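Local coordinates for envelope polyprotein (Puumala orthohantavirus, PDB 5FXU), which forms the Gn ectodomain of the viral envelope glycoprotein, a surface-displayed antigen that probably takes part with its partner Gc in host-cell entry, at residues A[58-63]-A[294-299]; A[251-256]-A[347-352]. All coordinates share one frame; numbering follows the deposited sequence.

Contact 1: residues A[58-63]-A[294-299]; sequences TKWTWE and DTIQGV
Trp60 and Ile296 have the nearest CA atoms (9.5 Å) of two strands that run at 46° to one another, their short axes approaching to 10.3 Å. That spacing is the one expected of strands stacked face to face, and the motif is a beta-sandwich-like packing of two sheets: 58-63 pairs with strands 79-89 and 321-323, while 296-299 lies on strand 296-302, the middle one of a three-stranded antiparallel sheet between 278-285 and 327-329. The second segment enters its strand through a classic beta bulge, with Thr295 and Ile296 set opposite the single residue Gly285 of the neighbouring strand.

The indole of Trp60 carries most of the contact from the first strand. With CG of Trp60 anti to the backbone N (chi1 179°), the ring system reaches across to the other sheet and presents its benzo half. Over one face of that half lies the methyl CG2 of Ile296, 3.7 Å from the centroid of the Trp60 six-membered ring and only 7° off its normal, which is a CH-pi contact of nearly vertical geometry. The longer branch stays on the same side of the ring, displaced beyond the CE3-CZ3 bond, with Ile296 CD1 3.7 Å from Trp60 CZ3; both branches therefore cover one face. Val283, Ile327 and Ala324 also touch Trp60 and extend this apolar layer, while Gln297 turns the other way and its NE2 bonds to Glu330. The far corner of the indole ends against main chain: Trp60 CH2 lies 3.6 Å from Gln297 C, and the amide Gly298 N meets the same CH2 at 3.8 Å, in the plane of the ring at its edge.

Contact 2: residues A[251-256]-A[347-352]; sequences SAEVLS and GFIPLP
Glu253 reaches from the helix to the strand and lays its carboxyl group beside Ile349 and Pro350. Its OE1 comes within 2.8 Å of Pro350 O, a separation that suggests, without proving, a protonated acid sharing its hydrogen with the carbonyl. The same Glu253 OE1 is 3.8 Å from Ile349 CB, while the second oxygen, Glu253 OE2, rests 3.9 Å from CG of the Pro350 ring. Beyond CG the glutamate chain is extended (chi2 -175°), which carries the acid group alongside the isoleucine to the proline. Beside it Val254 CG2 meets Ile349 CG2 at 4.1 Å, an apolar contact; the same isoleucine methyl lies 4.0 Å from the backbone oxygen Glu253 O.

This is helix-on-sheet packing, the helix 249-260 lying against strand 340-354 with the axes of the two segments 8.5 Å apart and their directions at 145°, closer to antiparallel than to perpendicular.

Farther out, the strand is held in its sheet by backbone bonds from Ile349 to Val189 and from Leu351 to Val187. Ile243, on strand 237-243, touches Val254 as well as Ser251 and Leu255 of the helix. Toward the start of the helix, Leu351 packs on Tyr249 and Arg250, and Ser251 OG takes a hydrogen bond from Thr245 N.

Overall arrangement
The two contacts lie about 30 Å apart between centres, with about 19 Å between their nearest atoms, and do not touch. Along the chain they interleave: 58-63 comes first, then 251-256, then 294-299 and finally 347-352, so closing either contact brings together parts of the sequence separated by a member of the other. Strands 54-64 and 340-354 are linked indirectly, through 321-323 and 310-313, within an extensive branched network of strands. Contact 1 stacks a small separate sheet on one part of that network, whereas contact 2 lays a helix on another. All four segments belong to the Gn head, which thus combines sheet-on-sheet and helix-on-sheet packing between parts distant in sequence.

Contact 1: residues A[58-63]-A[294-299]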
ATOM      1  N   THR A  58      -1.026 -13.421 -10.539  1.00 39.74           N
ATOM      2  CA  THR A  58      -1.466 -14.763 -10.316  1.00 39.02           C
ATOM      3  C   THR A  58      -2.641 -14.690  -9.380  1.00 37.13           C
ATOM      4  O   THR A  58      -2.505 -14.203  -8.287  1.00 36.12           O
ATOM      5  CB  THR A  58      -0.355 -15.595  -9.706  1.00 39.12           C
ATOM      6  OG1 THR A  58       0.630 -15.788 -10.710  1.00 39.47           O
ATOM      7  CG2 THR A  58      -0.889 -16.967  -9.222  1.00 40.64           C
ATOM      8  N   LYS A  59      -3.793 -15.155  -9.822  1.00 37.74           N
ATOM      9  CA  LYS A  59      -4.962 -15.266  -8.951  1.00 37.62           C
ATOM     10  C   LYS A  59      -4.970 -16.605  -8.222  1.00 36.52           C
ATOM     11  O   LYS A  59      -4.969 -17.620  -8.855  1.00 38.13           O
ATOM     12  CB  LYS A  59      -6.216 -15.147  -9.782  1.00 39.70           C
ATOM     13  CG  LYS A  59      -7.488 -15.167  -8.983  1.00 41.05           C
ATOM     14  CD  LYS A  59      -8.647 -15.127  -9.933  1.00 44.25           C
ATOM     15  CE  LYS A  59      -9.939 -15.233  -9.178  1.00 46.51           C
ATOM     16  NZ  LYS A  59     -11.075 -15.155 -10.131  1.00 49.72           N
ATOM     17  N   TRP A  60      -5.026 -16.577  -6.898  1.00 35.04           N
ATOM     18  CA  TRP A  60      -4.938 -17.732  -6.053  1.00 34.18           C
ATOM     19  C   TRP A  60      -6.185 -17.757  -5.174  1.00 35.06           C
ATOM     20  O   TRP A  60      -6.431 -16.825  -4.426  1.00 33.32           O
ATOM     21  CB  TRP A  60      -3.673 -17.628  -5.191  1.00 33.44           C
ATOM     22  CG  TRP A  60      -3.464 -18.772  -4.248  1.00 32.61           C
ATOM     23  CD1 TRP A  60      -3.795 -20.088  -4.465  1.00 32.36           C
ATOM     24  CD2 TRP A  60      -2.867 -18.720  -2.946  1.00 31.54           C
ATOM     25  NE1 TRP A  60      -3.486 -20.846  -3.370  1.00 32.31           N
ATOM     26  CE2 TRP A  60      -2.903 -20.042  -2.420  1.00 32.44           C
ATOM     27  CE3 TRP A  60      -2.322 -17.707  -2.169  1.00 30.20           C
ATOM     28  CZ2 TRP A  60      -2.384 -20.363  -1.146  1.00 31.32           C
ATOM     29  CZ3 TRP A  60      -1.822 -18.018  -0.917  1.00 29.90           C
ATOM     30  CH2 TRP A  60      -1.854 -19.339  -0.416  1.00 31.15           C
ATOM     31  N   THR A  61      -6.964 -18.839  -5.267  1.00 36.75           N
ATOM     32  CA  THR A  61      -8.303 -18.937  -4.648  1.00 37.54           C
ATOM     33  C   THR A  61      -8.458 -20.281  -3.910  1.00 37.21           C
ATOM     34  O   THR A  61      -7.759 -21.225  -4.210  1.00 38.09           O
ATOM     35  CB  THR A  61      -9.409 -18.834  -5.729  1.00 38.59           C
ATOM     36  OG1 THR A  61      -9.165 -19.786  -6.773  1.00 39.82           O
ATOM     37  CG2 THR A  61      -9.412 -17.492  -6.339  1.00 38.99           C
ATOM     38  N   TRP A  62      -9.376 -20.363  -2.960  1.00 36.47           N
ATOM     39  CA  TRP A  62      -9.633 -21.620  -2.262  1.00 35.52           C
ATOM     40  C   TRP A  62     -11.113 -21.998  -2.317  1.00 37.33           C
ATOM     41  O   TRP A  62     -11.957 -21.109  -2.399  1.00 35.85           O
ATOM     42  CB  TRP A  62      -9.135 -21.535  -0.817  1.00 33.87           C
ATOM     43  CG  TRP A  62     -10.000 -20.772   0.161  1.00 32.23           C
ATOM     44  CD1 TRP A  62      -9.904 -19.457   0.483  1.00 31.18           C
ATOM     45  CD2 TRP A  62     -11.040 -21.308   0.984  1.00 31.83           C
ATOM     46  NE1 TRP A  62     -10.842 -19.128   1.416  1.00 31.00           N
ATOM     47  CE2 TRP A  62     -11.540 -20.249   1.762  1.00 31.44           C
ATOM     48  CE3 TRP A  62     -11.609 -22.574   1.122  1.00 31.88           C
ATOM     49  CZ2 TRP A  62     -12.600 -20.414   2.675  1.00 32.16           C
ATOM     50  CZ3 TRP A  62     -12.648 -22.754   2.048  1.00 32.54           C
ATOM     51  CH2 TRP A  62     -13.127 -21.676   2.815  1.00 32.55           C
ATOM     52  N   GLU A  63     -11.392 -23.317  -2.265  1.00 39.47           N
ATOM     53  CA  GLU A  63     -12.740 -23.879  -2.179  1.00 42.49           C
ATOM     54  C   GLU A  63     -12.765 -24.964  -1.114  1.00 41.71           C
ATOM     55  O   GLU A  63     -11.797 -25.679  -0.952  1.00 39.75           O
ATOM     56  CB  GLU A  63     -13.172 -24.509  -3.512  1.00 47.09           C
ATOM     57  CG  GLU A  63     -13.111 -23.553  -4.690  1.00 51.62           C
ATOM     58  CD  GLU A  63     -13.774 -24.061  -5.981  1.00 57.93           C
ATOM     59  OE1 GLU A  63     -13.838 -25.294  -6.231  1.00 61.77           O
ATOM     60  OE2 GLU A  63     -14.227 -23.192  -6.769  1.00 60.51           O
ATOM     61  N   ASP A 294       4.482 -25.985  -4.803  1.00 48.61           N
ATOM     62  CA  ASP A 294       3.960 -24.826  -4.097  1.00 46.32           C
ATOM     63  C   ASP A 294       5.022 -23.803  -3.755  1.00 44.32           C
ATOM     64  O   ASP A 294       6.094 -24.160  -3.308  1.00 45.69           O
ATOM     65  CB  ASP A 294       3.275 -25.258  -2.811  1.00 45.26           C
ATOM     66  CG  ASP A 294       1.966 -25.976  -3.059  1.00 45.90           C
ATOM     67  OD1 ASP A 294       1.391 -25.879  -4.175  1.00 45.48           O
ATOM     68  OD2 ASP A 294       1.508 -26.632  -2.104  1.00 46.63           O
ATOM     69  N   THR A 295       4.701 -22.535  -3.996  1.00 42.72           N
ATOM     70  CA  THR A 295       5.610 -21.409  -3.774  1.00 40.76           C
ATOM     71  C   THR A 295       5.037 -20.361  -2.841  1.00 38.28           C
ATOM     72  O   THR A 295       5.694 -19.373  -2.553  1.00 37.23           O
ATOM     73  CB  THR A 295       5.961 -20.748  -5.115  1.00 40.76           C
ATOM     74  OG1 THR A 295       4.759 -20.347  -5.778  1.00 40.45           O
ATOM     75  CG2 THR A 295       6.729 -21.727  -6.001  1.00 41.74           C
ATOM     76  N   ILE A 296       3.827 -20.583  -2.351  1.00 37.69           N
ATOM     77  CA  ILE A 296       3.142 -19.615  -1.496  1.00 36.90           C
ATOM     78  C   ILE A 296       2.265 -20.333  -0.475  1.00 36.36           C
ATOM     79  O   ILE A 296       1.752 -21.407  -0.753  1.00 36.13           O
ATOM     80  CB  ILE A 296       2.310 -18.619  -2.353  1.00 36.90           C
ATOM     81  CG1 ILE A 296       1.938 -17.381  -1.528  1.00 35.54           C
ATOM     82  CG2 ILE A 296       1.093 -19.300  -2.991  1.00 36.94           C
ATOM     83  CD1 ILE A 296       1.154 -16.358  -2.297  1.00 35.50           C
ATOM     84  N   GLN A 297       2.128 -19.742   0.704  1.00 35.72           N
ATOM     85  CA  GLN A 297       1.191 -20.228   1.711  1.00 35.46           C
ATOM     86  C   GLN A 297       0.435 -19.077   2.348  1.00 33.20           C
ATOM     87  O   GLN A 297       0.763 -17.901   2.163  1.00 31.56           O
ATOM     88  CB  GLN A 297       1.919 -21.038   2.797  1.00 36.59           C
ATOM     89  CG  GLN A 297       2.790 -20.184   3.689  1.00 37.97           C
ATOM     90  CD  GLN A 297       3.688 -20.988   4.624  1.00 39.95           C
ATOM     91  OE1 GLN A 297       4.036 -22.119   4.340  1.00 42.67           O
ATOM     92  NE2 GLN A 297       4.102 -20.373   5.724  1.00 40.77           N
ATOM     93  N   GLY A 298      -0.570 -19.435   3.122  1.00 31.62           N
ATOM     94  CA  GLY A 298      -1.377 -18.450   3.783  1.00 31.20           C
ATOM     95  C   GLY A 298      -2.448 -19.099   4.607  1.00 31.43           C
ATOM     96  O   GLY A 298      -2.426 -20.305   4.805  1.00 32.55           O
ATOM     97  N   VAL A 299      -3.400 -18.292   5.057  1.00 31.64           N
ATOM     98  CA  VAL A 299      -4.516 -18.743   5.867  1.00 32.53           C
ATOM     99  C   VAL A 299      -5.816 -18.383   5.184  1.00 32.35           C
ATOM    100  O   VAL A 299      -6.108 -17.213   4.926  1.00 31.73           O
ATOM    101  CB  VAL A 299      -4.448 -18.100   7.245  1.00 33.79           C
ATOM    102  CG1 VAL A 299      -5.667 -18.456   8.085  1.00 35.26           C
ATOM    103  CG2 VAL A 299      -3.181 -18.565   7.949  1.00 33.63           C
TER

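Contact 2: residues A[251-256]-A[347-352]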
ATOM      1  N   SER A 251      12.005   5.869   8.863  1.00 35.93           N
ATOM      2  CA  SER A 251      12.156   4.625   8.138  1.00 33.68           C
ATOM      3  C   SER A 251      12.251   3.474   9.116  1.00 33.10           C
ATOM      4  O   SER A 251      11.571   2.463   8.926  1.00 31.72           O
ATOM      5  CB  SER A 251      13.377   4.659   7.229  1.00 34.15           C
ATOM      6  OG  SER A 251      13.699   3.381   6.732  1.00 34.36           O
ATOM      7  N   ALA A 252      13.094   3.621  10.151  1.00 32.82           N
ATOM      8  CA  ALA A 252      13.255   2.583  11.162  1.00 33.23           C
ATOM      9  C   ALA A 252      11.928   2.277  11.840  1.00 32.44           C
ATOM     10  O   ALA A 252      11.609   1.138  12.098  1.00 33.69           O
ATOM     11  CB  ALA A 252      14.322   2.952  12.205  1.00 34.29           C
ATOM     12  N   GLU A 253      11.180   3.304  12.153  1.00 33.01           N
ATOM     13  CA  GLU A 253       9.887   3.133  12.764  1.00 33.58           C
ATOM     14  C   GLU A 253       8.872   2.441  11.887  1.00 32.30           C
ATOM     15  O   GLU A 253       8.100   1.603  12.383  1.00 32.36           O
ATOM     16  CB  GLU A 253       9.356   4.476  13.246  1.00 34.95           C
ATOM     17  CG  GLU A 253      10.007   4.872  14.546  1.00 37.28           C
ATOM     18  CD  GLU A 253       9.431   6.127  15.126  1.00 40.18           C
ATOM     19  OE1 GLU A 253       8.697   6.884  14.423  1.00 40.00           O
ATOM     20  OE2 GLU A 253       9.749   6.342  16.314  1.00 44.02           O
ATOM     21  N   VAL A 254       8.868   2.772  10.597  1.00 30.66           N
ATOM     22  CA  VAL A 254       7.924   2.173   9.681  1.00 29.27           C
ATOM     23  C   VAL A 254       8.262   0.698   9.500  1.00 30.40           C
ATOM     24  O   VAL A 254       7.374  -0.151   9.496  1.00 28.06           O
ATOM     25  CB  VAL A 254       7.899   2.884   8.328  1.00 28.52           C
ATOM     26  CG1 VAL A 254       7.080   2.094   7.316  1.00 27.98           C
ATOM     27  CG2 VAL A 254       7.316   4.291   8.465  1.00 28.23           C
ATOM     28  N   LEU A 255       9.549   0.399   9.341  1.00 32.03           N
ATOM     29  CA  LEU A 255       9.962  -0.971   9.166  1.00 33.86           C
ATOM     30  C   LEU A 255       9.618  -1.826  10.364  1.00 33.75           C
ATOM     31  O   LEU A 255       9.205  -2.962  10.169  1.00 31.27           O
ATOM     32  CB  LEU A 255      11.453  -1.102   8.889  1.00 37.09           C
ATOM     33  CG  LEU A 255      11.835  -0.867   7.443  1.00 38.66           C
ATOM     34  CD1 LEU A 255      13.314  -0.531   7.399  1.00 41.36           C
ATOM     35  CD2 LEU A 255      11.542  -2.076   6.567  1.00 39.60           C
ATOM     36  N   SER A 256       9.838  -1.309  11.578  1.00 34.51           N
ATOM     37  CA  SER A 256       9.506  -2.076  12.774  1.00 36.80           C
ATOM     38  C   SER A 256       7.986  -2.339  12.873  1.00 36.01           C
ATOM     39  O   SER A 256       7.589  -3.486  13.070  1.00 34.94           O
ATOM     40  CB  SER A 256      10.136  -1.486  14.034  1.00 37.69           C
ATOM     41  OG  SER A 256       9.749  -0.171  14.171  1.00 40.77           O
ATOM     42  N   GLY A 347      -0.314   2.070   8.335  1.00 32.96           N
ATOM     43  CA  GLY A 347      -0.076   1.959   9.766  1.00 31.60           C
ATOM     44  C   GLY A 347       0.168   3.299  10.417  1.00 31.27           C
ATOM     45  O   GLY A 347      -0.116   4.332   9.836  1.00 30.38           O
ATOM     46  N   PHE A 348       0.666   3.264  11.646  1.00 31.40           N
ATOM     47  CA  PHE A 348       0.853   4.459  12.467  1.00 32.66           C
ATOM     48  C   PHE A 348       2.229   4.440  13.113  1.00 33.74           C
ATOM     49  O   PHE A 348       2.690   3.390  13.549  1.00 35.85           O
ATOM     50  CB  PHE A 348      -0.236   4.553  13.527  1.00 32.40           C
ATOM     51  CG  PHE A 348      -1.619   4.607  12.946  1.00 33.55           C
ATOM     52  CD1 PHE A 348      -2.307   3.438  12.636  1.00 34.26           C
ATOM     53  CD2 PHE A 348      -2.227   5.829  12.676  1.00 34.51           C
ATOM     54  CE1 PHE A 348      -3.588   3.484  12.082  1.00 35.11           C
ATOM     55  CE2 PHE A 348      -3.510   5.882  12.137  1.00 33.76           C
ATOM     56  CZ  PHE A 348      -4.189   4.711  11.829  1.00 33.95           C
ATOM     57  N   ILE A 349       2.883   5.599  13.148  1.00 34.75           N
ATOM     58  CA  ILE A 349       4.150   5.761  13.853  1.00 34.47           C
ATOM     59  C   ILE A 349       4.118   7.010  14.737  1.00 34.09           C
ATOM     60  O   ILE A 349       3.484   8.026  14.376  1.00 33.68           O
ATOM     61  CB  ILE A 349       5.365   5.813  12.893  1.00 34.90           C
ATOM     62  CG1 ILE A 349       5.343   7.065  12.002  1.00 35.39           C
ATOM     63  CG2 ILE A 349       5.416   4.545  12.053  1.00 36.03           C
ATOM     64  CD1 ILE A 349       6.613   7.290  11.205  1.00 36.21           C
ATOM     65  N   PRO A 350       4.799   6.947  15.897  1.00 33.07           N
ATOM     66  CA  PRO A 350       4.938   8.127  16.737  1.00 33.27           C
ATOM     67  C   PRO A 350       5.984   9.087  16.176  1.00 34.43           C
ATOM     68  O   PRO A 350       7.063   8.651  15.798  1.00 36.34           O
ATOM     69  CB  PRO A 350       5.388   7.540  18.069  1.00 33.86           C
ATOM     70  CG  PRO A 350       6.156   6.315  17.704  1.00 33.16           C
ATOM     71  CD  PRO A 350       5.475   5.773  16.483  1.00 33.26           C
ATOM     72  N   LEU A 351       5.653  10.371  16.093  1.00 36.83           N
ATOM     73  CA  LEU A 351       6.614  11.391  15.689  1.00 40.88           C
ATOM     74  C   LEU A 351       6.871  12.387  16.808  1.00 42.67           C
ATOM     75  O   LEU A 351       5.936  12.841  17.458  1.00 37.36           O
ATOM     76  CB  LEU A 351       6.117  12.183  14.484  1.00 41.98           C
ATOM     77  CG  LEU A 351       6.005  11.462  13.148  1.00 41.50           C
ATOM     78  CD1 LEU A 351       5.321  12.270  12.056  1.00 43.41           C
ATOM     79  CD2 LEU A 351       7.373  11.040  12.668  1.00 42.69           C
ATOM     80  N   PRO A 352       8.145  12.752  17.013  1.00 48.29           N
ATOM     81  CA  PRO A 352       8.466  13.836  17.916  1.00 52.33           C
ATOM     82  C   PRO A 352       8.268  15.179  17.218  1.00 57.56           C
ATOM     83  O   PRO A 352       8.525  15.303  16.018  1.00 59.78           O
ATOM     84  CB  PRO A 352       9.934  13.589  18.227  1.00 52.97           C
ATOM     85  CG  PRO A 352      10.475  13.002  16.978  1.00 51.61           C
ATOM     86  CD  PRO A 352       9.353  12.213  16.366  1.00 50.14           C
TER